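Local atomic coordinates of protein SSD1 (Saccharomyces cerevisiae S288C, PDB entry 7AM1), a protein that binds mRNA, including its untranslated regions, and acts in translational repression as a non-enzymatic pseudonuclease of the RNase II family. Residues Leu380-Asn385 against Thr493-Thr498; Gly730-Met735 against Pro848-Pro853; Ile889-Arg894 against Val906-Pro911. One frame throughout, in Å; residues are numbered along the deposited sequence.

Contact 1: Leu380-Asn385 against Thr493-Thr498; sequences LHVRNN and TSYLST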
loop_
_atom_site.group_PDB
_atom_site.type_symbol
_atom_site.label_atom_id
_atom_site.label_comp_id
_atom_site.label_asym_id
_atom_site.label_seq_id
_atom_site.Cartn_x
_atom_site.Cartn_y
_atom_site.Cartn_z
ATOM N N LEU A 380 20.519 10.452 -15.874
ATOM C CA LEU A 380 21.421 9.375 -16.241
ATOM C C LEU A 380 22.263 9.763 -17.444
ATOM O O LEU A 380 21.858 10.594 -18.263
ATOM C CB LEU A 380 20.654 8.099 -16.624
ATOM C CG LEU A 380 19.945 7.267 -15.567
ATOM C CD1 LEU A 380 19.038 6.259 -16.266
ATOM C CD2 LEU A 380 20.956 6.576 -14.665
ATOM N N HIS A 381 23.432 9.136 -17.554
ATOM C CA HIS A 381 24.161 9.122 -18.810
ATOM C C HIS A 381 24.765 7.740 -18.990
ATOM O O HIS A 381 24.992 7.012 -18.020
ATOM C CB HIS A 381 25.251 10.204 -18.890
ATOM C CG HIS A 381 26.499 9.905 -18.115
ATOM N ND1 HIS A 381 26.753 10.447 -16.874
ATOM C CD2 HIS A 381 27.593 9.173 -18.434
ATOM C CE1 HIS A 381 27.939 10.044 -16.451
ATOM N NE2 HIS A 381 28.467 9.265 -17.378
ATOM N N VAL A 382 24.975 7.368 -20.246
ATOM C CA VAL A 382 25.737 6.178 -20.600
ATOM C C VAL A 382 26.805 6.640 -21.578
ATOM O O VAL A 382 26.520 7.420 -22.495
ATOM C CB VAL A 382 24.856 5.072 -21.210
ATOM C CG1 VAL A 382 25.718 3.994 -21.838
ATOM C CG2 VAL A 382 23.946 4.474 -20.164
ATOM N N ARG A 383 28.031 6.195 -21.369
ATOM C CA ARG A 383 29.143 6.677 -22.172
ATOM C C ARG A 383 30.062 5.503 -22.445
ATOM O O ARG A 383 30.274 4.655 -21.576
ATOM C CB ARG A 383 29.861 7.827 -21.446
ATOM C CG ARG A 383 31.060 8.431 -22.152
ATOM C CD ARG A 383 31.567 9.631 -21.347
ATOM N NE ARG A 383 32.777 10.230 -21.902
ATOM C CZ ARG A 383 34.015 9.869 -21.584
ATOM N NH1 ARG A 383 34.226 8.900 -20.704
ATOM N NH2 ARG A 383 35.042 10.485 -22.147
ATOM N N ASN A 384 30.562 5.433 -23.672
ATOM C CA ASN A 384 31.587 4.468 -24.036
ATOM C C ASN A 384 32.940 5.076 -23.696
ATOM O O ASN A 384 33.304 6.126 -24.234
ATOM C CB ASN A 384 31.476 4.117 -25.517
ATOM C CG ASN A 384 32.510 3.109 -25.961
ATOM O OD1 ASN A 384 33.357 2.681 -25.177
ATOM N ND2 ASN A 384 32.435 2.711 -27.227
ATOM N N ASN A 385 33.671 4.429 -22.785
ATOM C CA ASN A 385 34.969 4.937 -22.359
ATOM C C ASN A 385 36.088 4.598 -23.334
ATOM O O ASN A 385 37.173 5.178 -23.226
ATOM C CB ASN A 385 35.326 4.390 -20.977
ATOM C CG ASN A 385 34.503 5.014 -19.880
ATOM O OD1 ASN A 385 34.051 6.154 -20.000
ATOM N ND2 ASN A 385 34.295 4.270 -18.800
ATOM N N THR A 493 19.301 -0.795 -31.033
ATOM C CA THR A 493 20.677 -0.568 -30.605
ATOM C C THR A 493 20.901 0.858 -30.115
ATOM O O THR A 493 22.056 1.264 -29.922
ATOM C CB THR A 493 21.647 -0.883 -31.749
ATOM N N SER A 494 19.833 1.624 -29.906
ATOM C CA SER A 494 19.961 3.032 -29.579
ATOM C C SER A 494 20.541 3.224 -28.177
ATOM O O SER A 494 20.707 2.285 -27.395
ATOM C CB SER A 494 18.609 3.738 -29.644
ATOM O OG SER A 494 17.894 3.542 -28.432
ATOM N N TYR A 495 20.846 4.491 -27.886
ATOM C CA TYR A 495 21.309 4.921 -26.569
ATOM C C TYR A 495 20.427 4.361 -25.461
ATOM O O TYR A 495 20.916 3.751 -24.502
ATOM C CB TYR A 495 21.299 6.454 -26.568
ATOM C CG TYR A 495 21.892 7.187 -25.391
ATOM C CD1 TYR A 495 22.836 6.602 -24.564
ATOM C CD2 TYR A 495 21.503 8.494 -25.119
ATOM C CE1 TYR A 495 23.373 7.302 -23.492
ATOM C CE2 TYR A 495 22.029 9.195 -24.055
ATOM C CZ TYR A 495 22.965 8.595 -23.243
ATOM O OH TYR A 495 23.499 9.284 -22.179
ATOM N N LEU A 496 19.114 4.547 -25.589
ATOM C CA LEU A 496 18.194 4.113 -24.546
ATOM C C LEU A 496 18.096 2.597 -24.470
ATOM O O LEU A 496 17.848 2.049 -23.389
ATOM C CB LEU A 496 16.820 4.729 -24.795
ATOM C CG LEU A 496 16.811 6.251 -24.657
ATOM C CD1 LEU A 496 15.479 6.826 -25.100
ATOM C CD2 LEU A 496 17.123 6.647 -23.225
ATOM N N SER A 497 18.286 1.903 -25.596
ATOM C CA SER A 497 18.319 0.445 -25.570
ATOM C C SER A 497 19.466 -0.066 -24.715
ATOM O O SER A 497 19.343 -1.108 -24.060
ATOM C CB SER A 497 18.439 -0.105 -26.989
ATOM O OG SER A 497 17.378 0.365 -27.799
ATOM N N THR A 498 20.594 0.643 -24.715
ATOM C CA THR A 498 21.711 0.236 -23.875
ATOM C C THR A 498 21.373 0.419 -22.403
ATOM O O THR A 498 21.721 -0.428 -21.574
ATOM C CB THR A 498 22.962 1.028 -24.239
ATOM O OG1 THR A 498 23.202 0.899 -25.642
ATOM C CG2 THR A 498 24.163 0.499 -23.472
#

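Contact 2: Gly730-Met735 against Pro848-Pro853; sequences GQLLTM and PNLRLP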
loop_
_atom_site.group_PDB
_atom_site.type_symbol
_atom_site.label_atom_id
_atom_site.label_comp_id
_atom_site.label_asym_id
_atom_site.label_seq_id
_atom_site.Cartn_x
_atom_site.Cartn_y
_atom_site.Cartn_z
ATOM N N GLY A 730 -26.379 0.152 -12.317
ATOM C CA GLY A 730 -26.029 0.091 -10.915
ATOM C C GLY A 730 -25.008 -0.963 -10.564
ATOM O O GLY A 730 -24.844 -1.278 -9.387
ATOM N N GLN A 731 -24.306 -1.515 -11.550
ATOM C CA GLN A 731 -23.343 -2.581 -11.307
ATOM C C GLN A 731 -22.683 -2.947 -12.629
ATOM O O GLN A 731 -23.197 -2.634 -13.709
ATOM C CB GLN A 731 -23.990 -3.815 -10.677
ATOM C CG GLN A 731 -24.845 -4.591 -11.636
ATOM C CD GLN A 731 -26.108 -5.124 -10.997
ATOM O OE1 GLN A 731 -27.206 -4.961 -11.539
ATOM N NE2 GLN A 731 -25.963 -5.770 -9.845
ATOM N N LEU A 732 -21.526 -3.589 -12.528
ATOM C CA LEU A 732 -20.801 -4.106 -13.677
ATOM C C LEU A 732 -20.791 -5.626 -13.596
ATOM O O LEU A 732 -21.006 -6.219 -12.536
ATOM C CB LEU A 732 -19.363 -3.583 -13.732
ATOM C CG LEU A 732 -19.178 -2.068 -13.749
ATOM C CD1 LEU A 732 -17.697 -1.741 -13.704
ATOM C CD2 LEU A 732 -19.837 -1.440 -14.966
ATOM N N LEU A 733 -20.582 -6.250 -14.748
ATOM C CA LEU A 733 -20.438 -7.695 -14.853
ATOM C C LEU A 733 -19.116 -7.958 -15.555
ATOM O O LEU A 733 -18.881 -7.440 -16.652
ATOM C CB LEU A 733 -21.611 -8.308 -15.622
ATOM C CG LEU A 733 -21.651 -9.827 -15.785
ATOM C CD1 LEU A 733 -21.717 -10.514 -14.435
ATOM C CD2 LEU A 733 -22.830 -10.248 -16.668
ATOM N N THR A 734 -18.242 -8.731 -14.920
ATOM C CA THR A 734 -16.949 -9.013 -15.519
ATOM C C THR A 734 -16.495 -10.403 -15.116
ATOM O O THR A 734 -16.898 -10.929 -14.074
ATOM C CB THR A 734 -15.886 -7.984 -15.105
ATOM O OG1 THR A 734 -14.681 -8.218 -15.849
ATOM C CG2 THR A 734 -15.583 -8.079 -13.623
ATOM N N MET A 735 -15.649 -10.992 -15.951
ATOM C CA MET A 735 -15.015 -12.249 -15.592
ATOM C C MET A 735 -13.942 -11.975 -14.548
ATOM O O MET A 735 -13.219 -10.979 -14.627
ATOM C CB MET A 735 -14.412 -12.922 -16.825
ATOM C CG MET A 735 -15.430 -13.278 -17.898
ATOM S SD MET A 735 -16.740 -14.352 -17.276
ATOM C CE MET A 735 -15.778 -15.771 -16.757
ATOM N N PRO A 848 -10.629 1.502 -16.496
ATOM C CA PRO A 848 -10.475 0.044 -16.409
ATOM C C PRO A 848 -11.186 -0.661 -17.557
ATOM O O PRO A 848 -12.231 -0.220 -18.039
ATOM C CB PRO A 848 -11.109 -0.304 -15.056
ATOM C CG PRO A 848 -11.099 0.974 -14.283
ATOM C CD PRO A 848 -11.289 2.056 -15.300
ATOM N N ASN A 849 -10.592 -1.766 -18.000
ATOM C CA ASN A 849 -11.169 -2.612 -19.034
ATOM C C ASN A 849 -11.895 -3.789 -18.399
ATOM O O ASN A 849 -11.414 -4.374 -17.425
ATOM C CB ASN A 849 -10.086 -3.132 -19.979
ATOM C CG ASN A 849 -9.450 -2.034 -20.787
ATOM O OD1 ASN A 849 -10.115 -1.072 -21.176
ATOM N ND2 ASN A 849 -8.153 -2.157 -21.035
ATOM N N LEU A 850 -13.053 -4.129 -18.945
ATOM C CA LEU A 850 -13.757 -5.318 -18.496
ATOM C C LEU A 850 -13.137 -6.563 -19.118
ATOM O O LEU A 850 -12.580 -6.520 -20.219
ATOM C CB LEU A 850 -15.238 -5.239 -18.860
ATOM C CG LEU A 850 -16.037 -4.098 -18.233
ATOM C CD1 LEU A 850 -17.478 -4.139 -18.696
ATOM C CD2 LEU A 850 -15.973 -4.190 -16.730
ATOM N N ARG A 851 -13.227 -7.678 -18.396
ATOM C CA ARG A 851 -12.864 -8.988 -18.931
ATOM C C ARG A 851 -14.161 -9.683 -19.340
ATOM O O ARG A 851 -14.956 -10.089 -18.486
ATOM C CB ARG A 851 -12.073 -9.815 -17.921
ATOM C CG ARG A 851 -11.709 -11.225 -18.413
ATOM C CD ARG A 851 -10.438 -11.239 -19.246
ATOM N NE ARG A 851 -9.281 -10.885 -18.433
ATOM C CZ ARG A 851 -8.460 -11.759 -17.856
ATOM N NH1 ARG A 851 -8.640 -13.067 -17.998
ATOM N NH2 ARG A 851 -7.444 -11.317 -17.129
ATOM N N LEU A 852 -14.379 -9.793 -20.637
ATOM C CA LEU A 852 -15.608 -10.353 -21.166
ATOM C C LEU A 852 -15.359 -11.746 -21.733
ATOM O O LEU A 852 -14.235 -12.062 -22.133
ATOM C CB LEU A 852 -16.174 -9.443 -22.263
ATOM C CG LEU A 852 -16.403 -7.999 -21.810
ATOM C CD1 LEU A 852 -16.904 -7.137 -22.946
ATOM C CD2 LEU A 852 -17.378 -7.943 -20.639
ATOM N N PRO A 853 -16.373 -12.612 -21.774
ATOM C CA PRO A 853 -16.160 -13.948 -22.350
ATOM C C PRO A 853 -16.010 -13.854 -23.863
ATOM O O PRO A 853 -16.810 -13.203 -24.539
ATOM C CB PRO A 853 -17.423 -14.715 -21.943
ATOM C CG PRO A 853 -18.472 -13.661 -21.865
ATOM C CD PRO A 853 -17.771 -12.423 -21.340
#

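Contact 3: Ile889-Arg894 against Val906-Pro911; sequences IPILLR and VRALNP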
loop_
_atom_site.group_PDB
_atom_site.type_symbol
_atom_site.label_atom_id
_atom_site.label_comp_id
_atom_site.label_asym_id
_atom_site.label_seq_id
_atom_site.Cartn_x
_atom_site.Cartn_y
_atom_site.Cartn_z
ATOM N N ILE A 889 -14.872 -16.953 -13.351
ATOM C CA ILE A 889 -16.267 -16.904 -12.917
ATOM C C ILE A 889 -16.833 -15.525 -13.234
ATOM O O ILE A 889 -16.133 -14.519 -13.056
ATOM C CB ILE A 889 -16.385 -17.224 -11.418
ATOM C CG1 ILE A 889 -17.843 -17.199 -10.969
ATOM C CG2 ILE A 889 -15.581 -16.228 -10.592
ATOM C CD1 ILE A 889 -18.040 -17.576 -9.513
ATOM N N PRO A 890 -18.077 -15.417 -13.703
ATOM C CA PRO A 890 -18.666 -14.084 -13.901
ATOM C C PRO A 890 -19.099 -13.476 -12.573
ATOM O O PRO A 890 -19.789 -14.116 -11.775
ATOM C CB PRO A 890 -19.862 -14.350 -14.823
ATOM C CG PRO A 890 -20.187 -15.775 -14.631
ATOM C CD PRO A 890 -18.932 -16.490 -14.245
ATOM N N ILE A 891 -18.698 -12.225 -12.352
ATOM C CA ILE A 891 -18.880 -11.543 -11.077
ATOM C C ILE A 891 -19.588 -10.219 -11.324
ATOM O O ILE A 891 -19.202 -9.459 -12.221
ATOM C CB ILE A 891 -17.533 -11.305 -10.362
ATOM C CG1 ILE A 891 -16.935 -12.630 -9.879
ATOM C CG2 ILE A 891 -17.687 -10.324 -9.201
ATOM C CD1 ILE A 891 -17.818 -13.401 -8.928
ATOM N N LEU A 892 -20.608 -9.941 -10.521
ATOM C CA LEU A 892 -21.241 -8.630 -10.476
ATOM C C LEU A 892 -20.464 -7.752 -9.502
ATOM O O LEU A 892 -20.195 -8.161 -8.368
ATOM C CB LEU A 892 -22.702 -8.763 -10.047
ATOM C CG LEU A 892 -23.585 -9.522 -11.042
ATOM C CD1 LEU A 892 -24.719 -10.240 -10.329
ATOM C CD2 LEU A 892 -24.135 -8.576 -12.096
ATOM N N LEU A 893 -20.085 -6.560 -9.955
ATOM C CA LEU A 893 -19.191 -5.682 -9.211
ATOM C C LEU A 893 -19.859 -4.335 -8.990
ATOM O O LEU A 893 -20.393 -3.735 -9.931
ATOM C CB LEU A 893 -17.858 -5.506 -9.950
ATOM C CG LEU A 893 -16.877 -4.471 -9.389
ATOM C CD1 LEU A 893 -16.366 -4.882 -8.016
ATOM C CD2 LEU A 893 -15.707 -4.263 -10.350
ATOM N N ARG A 894 -19.852 -3.889 -7.736
ATOM C CA ARG A 894 -20.481 -2.648 -7.326
ATOM C C ARG A 894 -19.657 -1.964 -6.245
ATOM O O ARG A 894 -18.925 -2.609 -5.494
ATOM C CB ARG A 894 -21.883 -2.897 -6.778
ATOM C CG ARG A 894 -22.966 -2.257 -7.558
ATOM C CD ARG A 894 -24.292 -2.685 -6.978
ATOM N NE ARG A 894 -24.559 -2.031 -5.704
ATOM C CZ ARG A 894 -25.290 -0.929 -5.566
ATOM N NH1 ARG A 894 -25.477 -0.414 -4.359
ATOM N NH2 ARG A 894 -25.839 -0.344 -6.624
ATOM N N VAL A 906 -18.921 -7.752 -4.298
ATOM C CA VAL A 906 -18.997 -8.654 -5.437
ATOM C C VAL A 906 -20.016 -9.746 -5.149
ATOM O O VAL A 906 -20.211 -10.159 -4.001
ATOM C CB VAL A 906 -17.628 -9.287 -5.774
ATOM C CG1 VAL A 906 -16.692 -8.245 -6.336
ATOM C CG2 VAL A 906 -17.032 -9.957 -4.544
ATOM N N ARG A 907 -20.669 -10.206 -6.214
ATOM C CA ARG A 907 -21.604 -11.318 -6.164
ATOM C C ARG A 907 -21.393 -12.201 -7.383
ATOM O O ARG A 907 -21.082 -11.705 -8.472
ATOM C CB ARG A 907 -23.056 -10.831 -6.112
ATOM C CG ARG A 907 -23.384 -10.003 -4.887
ATOM C CD ARG A 907 -24.650 -9.198 -5.083
ATOM N NE ARG A 907 -25.379 -9.065 -3.827
ATOM C CZ ARG A 907 -26.659 -8.718 -3.731
ATOM N NH1 ARG A 907 -27.378 -8.462 -4.822
ATOM N NH2 ARG A 907 -27.224 -8.638 -2.535
ATOM N N ALA A 908 -21.554 -13.506 -7.194
ATOM C CA ALA A 908 -21.553 -14.427 -8.320
ATOM C C ALA A 908 -22.853 -14.302 -9.097
ATOM O O ALA A 908 -23.936 -14.177 -8.519
ATOM C CB ALA A 908 -21.380 -15.870 -7.848
ATOM N N LEU A 909 -22.729 -14.325 -10.421
ATOM C CA LEU A 909 -23.883 -14.432 -11.300
ATOM C C LEU A 909 -24.556 -15.780 -11.076
ATOM O O LEU A 909 -23.885 -16.810 -10.964
ATOM C CB LEU A 909 -23.430 -14.286 -12.755
ATOM C CG LEU A 909 -24.485 -14.248 -13.861
ATOM C CD1 LEU A 909 -25.267 -12.948 -13.801
ATOM C CD2 LEU A 909 -23.853 -14.432 -15.238
ATOM N N ASN A 910 -25.877 -15.771 -10.967
ATOM C CA ASN A 910 -26.618 -17.022 -10.867
ATOM C C ASN A 910 -26.675 -17.689 -12.236
ATOM O O ASN A 910 -27.388 -17.212 -13.130
ATOM C CB ASN A 910 -28.031 -16.776 -10.334
ATOM C CG ASN A 910 -28.805 -18.066 -10.109
ATOM O OD1 ASN A 910 -28.397 -19.137 -10.556
ATOM N ND2 ASN A 910 -29.938 -17.965 -9.425
ATOM N N PRO A 911 -25.975 -18.809 -12.439
ATOM C CA PRO A 911 -26.018 -19.453 -13.758
ATOM C C PRO A 911 -27.354 -20.104 -14.058
ATOM O O PRO A 911 -27.586 -20.481 -15.214
ATOM C CB PRO A 911 -24.890 -20.489 -13.682
ATOM C CG PRO A 911 -24.788 -20.823 -12.250
ATOM C CD PRO A 911 -25.179 -19.587 -11.473
HETATM O O HOH W 1 -21.041 -17.183 -11.382
#

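Contact 1: Leu380-Asn385 against Thr493-Thr498
Tyr495 and Val382 meet because Tyr495 holds CG anti to its backbone N (chi1 -172°), which sets CG, and the ring beyond it, on the side of the strand, while Val382 has CG1 anti to its own N (chi1 167°), where it meets Thr498 CG2. The phenol reaches the backbone rather than a side chain: Val382 N donates to Tyr495 OH at 3.1 Å in a nearly straight bond, with 167° at the hydrogen. His381 CA also lies 3.4 Å from Tyr495 OH. The same hydroxyl is hydrogen-bonded to Asn365 O, so two backbone groups grip it and limit the swing of the ring. Val382 CA stands in the ring plane at the edge of Tyr495, and Val382 CB touches Tyr495 CE1 at 3.5 Å. One turn on, Thr498 CG2 approaches Val382 CG1 at 4.2 Å, a lighter contact on the same valine. Ser494 takes the N-cap position of this helix, its OG accepting a weak bond from Leu496 N. The contact lies within the RNB domain. Strand 378-384 runs antiparallel between strands 367-370 and 389-397, and helix 495-510 covers Val382, whose side chain also touches Val499 and Ile502. Leu380, farther back on the strand, packs on Ile549 and Ile552 of helix 544-568, while Leu496 turns to helix 480-488.

Contact 2: Gly730-Met735 against Pro848-Pro853
Thr734 and Met735 make the close part of this contact by taking hold of both polar backbone atoms of Arg851. Met735 N donates to Arg851 O at 2.8 Å, almost straight (170° at the hydrogen) and in the carbonyl plane, and Arg851 N donates to Thr734 OG1 at 3.0 Å. The hydroxyl is available there because OG1 lies anti to the backbone N of Thr734 (chi1 -173°). Round these bonds the carbons close up: Met735 CB meets Arg851 CG at 3.6 Å, and Met735 CG reaches Pro853 CD at 4.2 Å before the thioether bends away. An alanine in place of Thr734 would probably leave Arg851 N without its acceptor and let the loop shift against the strand. Toward Pro848 the packing is sparser, with Leu732 CD1 and Leu850 CD2 meeting at 4.3 Å, and the neighbouring Asn849 points away at the exposed side. Arg851, partly exposed, likewise carries its guanidinium off the contact, to salt bridges with Glu752 and Asp618. The irregular segment 848-853 passes, at about 50°, the start of strand 732-741, which belongs to the DIS3L2-type C-terminal region of the OB clan. This strand's other edge is bonded to strand 888-896, while helix 814-827 meets Leu733 and Leu850 and Phe866 of helix 862-867 packs on Leu733, Met735, Leu852 and Pro853.

Contact 3: Ile889-Arg894 against Val906-Pro911
Ile891, Leu893 and Val906 interlock on one face of an antiparallel beta hairpin, strands 888-896 and 903-908, at the margin of a five-stranded sheet whose strand order is consistent with the OB-type fold of this family's C-terminal domain. Val906 is wedged between the other two: its CB receives Ile891 CG2 at 3.6 Å, and its CG1 meets Leu893 CD1 at 3.8 Å. In both pairs the side chains cross obliquely. Ile891 manages its diagonal reach with CG2 anti to the backbone N, while CG1 lies beside that nitrogen (chi1 -69°) and its other branch, ending in CD1, passes over the neighbouring backbone at Ala908 CA. Farther along, the end of Ile889 comes in, CD1 touching Ala908 CB at 4.1 Å. The opposite face carries Leu892 and Arg907, paired across the strands; Arg907 turns its end away, and Leu892 packs on Leu733 of the next strand. Beyond the regular pairing Leu909 lies at about a right angle to the ring of Pro890, with CD2 4.0 Å from Pro890 CG, and Phe866 touches both. The backbone is stitched by reciprocal bonds, Leu892 N to Arg907 O at 2.7 Å and Arg907 N to Leu892 O at 3.0 Å. A third bond ends the ladder: Leu909 N donates to Pro890 O, tilted 33° from the carbonyl plane. Beside it a water donates to Leu909 O at 2.9 Å and, weakly, to Pro890 O.

How the contacts relate
From the N terminus, contact 1 comes first, closing a loop of 107 residues within the RNB domain and tying its mixed sheet to helix 495-510. Contact 2 then closes a loop of 112 residues, bringing the irregular stretch between helices 834-842 and 862-867 back to strand 732-741. Contact 3 closes a short hairpin of 11 intervening residues near the C terminus. The three follow in series, none enclosing or crossing another. Contact 1 stands apart, its centre about 43 Å from that of contact 2. Contacts 2 and 3 share a sheet, their centres about 10 Å apart, and Leu893 N lies 2.8 Å from Leu732 O, a probable hydrogen bond joining the adjacent strands.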